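Local coordinates for protein phosphoinositol-specific phospholipase C (Pseudomonas sp., PDB 5FYP) that probably cleaves phosphoinositides as a calcium-dependent, phosphoinositide-specific phospholipase C, at residues 99-104 and 142-147. Numbering follows the deposited sequence.
Sequences NDVKNW and RVFQGK
Two outer helices of the TIM-barrel-type fold, 94-107 and 133-144, meet where Lys102 packs against Val143 and Phe144 at the end of the second helix. CG of Lys102, anti to the backbone N (chi1 -170°), comes within 3.4 Å of Val143 O; at chi2 (-89°) the chain bends, and Lys102 CE still lies 3.8 Å from that carbonyl oxygen. Lys102 CB is 4.0 Å from Phe144 CE1. Lys147 crosses this chain at about a right angle, its CE 3.9 Å from Lys102 CG. The two ammonium groups do not touch; both form salt bridges to Asp106, which would offset their like charges, and Lys147 NZ also hydrogen-bonds Ser105 OG. An alanine in place of Lys102 would probably leave Lys147 CE and Val143 O without their aliphatic cover and Asp106 with one cation fewer. Helix 94-107, strand 114-120, helix 133-144 and parallel strand 184-189 follow in the beta/alpha succession of such a barrel; Val101 and Phe144 both rest on Leu116, and Phe144 also reaches Leu186. Val143 CG1 sits over the centre of one Phe144 ring face, 4.0 Å above its plane, while Val101 CG1 meets the ring edge at CE1 (4.1 Å). Asn99 OD1 approaches Val143 CG1 (3.6 Å), and one water donates to both Asn99 OD1 and Val143 O.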
# COMPACT_ATOMS: atom_id res chain seq x y z
N ASN A 99 -3.45 -12.92 6.73
CA ASN A 99 -4.42 -13.34 7.74
C ASN A 99 -4.23 -12.69 9.09
O ASN A 99 -5.22 -12.42 9.78
CB ASN A 99 -4.44 -14.85 7.86
CG ASN A 99 -5.43 -15.48 6.91
OD1 ASN A 99 -6.60 -15.06 6.83
ND2 ASN A 99 -5.01 -16.49 6.21
N ASP A 100 -2.99 -12.37 9.44
CA ASP A 100 -2.78 -11.62 10.69
C ASP A 100 -3.50 -10.26 10.62
O ASP A 100 -4.12 -9.82 11.59
CB ASP A 100 -1.29 -11.38 10.94
CG ASP A 100 -0.58 -12.59 11.48
OD1 ASP A 100 -1.24 -13.55 11.91
OD2 ASP A 100 0.66 -12.55 11.45
N VAL A 101 -3.46 -9.61 9.47
CA VAL A 101 -4.16 -8.32 9.28
C VAL A 101 -5.67 -8.54 9.30
O VAL A 101 -6.41 -7.80 9.95
CB VAL A 101 -3.71 -7.62 7.99
CG1 VAL A 101 -4.47 -6.33 7.80
CG2 VAL A 101 -2.21 -7.37 8.05
N LYS A 102 -6.12 -9.55 8.58
CA LYS A 102 -7.56 -9.86 8.51
C LYS A 102 -8.13 -10.12 9.92
O LYS A 102 -9.18 -9.61 10.29
CB LYS A 102 -7.75 -11.05 7.59
CG LYS A 102 -9.19 -11.33 7.22
CD LYS A 102 -9.89 -12.25 8.16
CE LYS A 102 -11.26 -12.59 7.60
NZ LYS A 102 -12.11 -13.30 8.57
N ASN A 103 -7.40 -10.91 10.69
CA ASN A 103 -7.82 -11.23 12.05
C ASN A 103 -7.84 -10.00 12.97
O ASN A 103 -8.77 -9.83 13.73
CB ASN A 103 -6.93 -12.32 12.64
CG ASN A 103 -7.14 -13.67 11.99
OD1 ASN A 103 -8.21 -13.96 11.45
ND2 ASN A 103 -6.13 -14.50 12.04
N TRP A 104 -6.82 -9.15 12.87
CA TRP A 104 -6.81 -7.91 13.65
C TRP A 104 -8.03 -7.08 13.27
O TRP A 104 -8.75 -6.55 14.12
CB TRP A 104 -5.50 -7.13 13.45
CG TRP A 104 -5.43 -5.90 14.30
CD1 TRP A 104 -4.78 -5.77 15.50
CD2 TRP A 104 -6.03 -4.63 14.05
NE1 TRP A 104 -4.93 -4.53 16.01
CE2 TRP A 104 -5.71 -3.80 15.14
CE3 TRP A 104 -6.81 -4.10 13.00
CZ2 TRP A 104 -6.16 -2.49 15.24
CZ3 TRP A 104 -7.26 -2.80 13.10
CH2 TRP A 104 -6.91 -2.01 14.20
N ARG A 142 -9.59 -13.93 -1.40
CA ARG A 142 -9.93 -15.07 -0.53
C ARG A 142 -9.66 -14.77 0.94
O ARG A 142 -10.45 -15.09 1.81
CB ARG A 142 -9.18 -16.32 -0.96
CG ARG A 142 -9.51 -17.55 -0.15
CD ARG A 142 -9.04 -18.80 -0.88
NE ARG A 142 -7.61 -18.77 -1.19
CZ ARG A 142 -6.64 -18.92 -0.28
NH1 ARG A 142 -6.92 -19.12 0.99
NH2 ARG A 142 -5.37 -18.86 -0.66
N VAL A 143 -8.54 -14.10 1.21
CA VAL A 143 -8.22 -13.73 2.58
C VAL A 143 -9.14 -12.63 3.10
O VAL A 143 -9.76 -12.77 4.15
CB VAL A 143 -6.75 -13.28 2.70
CG1 VAL A 143 -6.47 -12.71 4.09
CG2 VAL A 143 -5.81 -14.44 2.43
N PHE A 144 -9.26 -11.53 2.36
CA PHE A 144 -9.92 -10.33 2.88
C PHE A 144 -11.40 -10.22 2.59
O PHE A 144 -12.09 -9.49 3.29
CB PHE A 144 -9.21 -9.07 2.39
CG PHE A 144 -7.83 -8.91 2.97
CD1 PHE A 144 -7.69 -8.58 4.30
CD2 PHE A 144 -6.70 -9.09 2.21
CE1 PHE A 144 -6.44 -8.44 4.88
CE2 PHE A 144 -5.45 -8.96 2.77
CZ PHE A 144 -5.30 -8.64 4.11
N GLN A 145 -11.86 -10.93 1.55
CA GLN A 145 -13.22 -10.94 1.13
C GLN A 145 -13.74 -9.52 0.97
O GLN A 145 -13.09 -8.66 0.35
CB GLN A 145 -14.01 -11.79 2.14
CG GLN A 145 -13.55 -13.23 2.25
N GLY A 146 -14.81 -9.19 1.64
CA GLY A 146 -15.42 -7.90 1.47
C GLY A 146 -14.73 -6.75 2.16
O GLY A 146 -15.21 -5.63 2.05
N LYS A 147 -13.61 -6.99 2.85
CA LYS A 147 -12.91 -5.89 3.51
C LYS A 147 -12.22 -4.95 2.54
O LYS A 147 -11.90 -3.83 2.90
CB LYS A 147 -11.87 -6.41 4.50
CG LYS A 147 -12.45 -7.13 5.70
CD LYS A 147 -11.32 -7.66 6.60
CE LYS A 147 -11.83 -8.50 7.77
NZ LYS A 147 -12.62 -7.69 8.74
O HOH W 1 -9.37 -15.15 5.70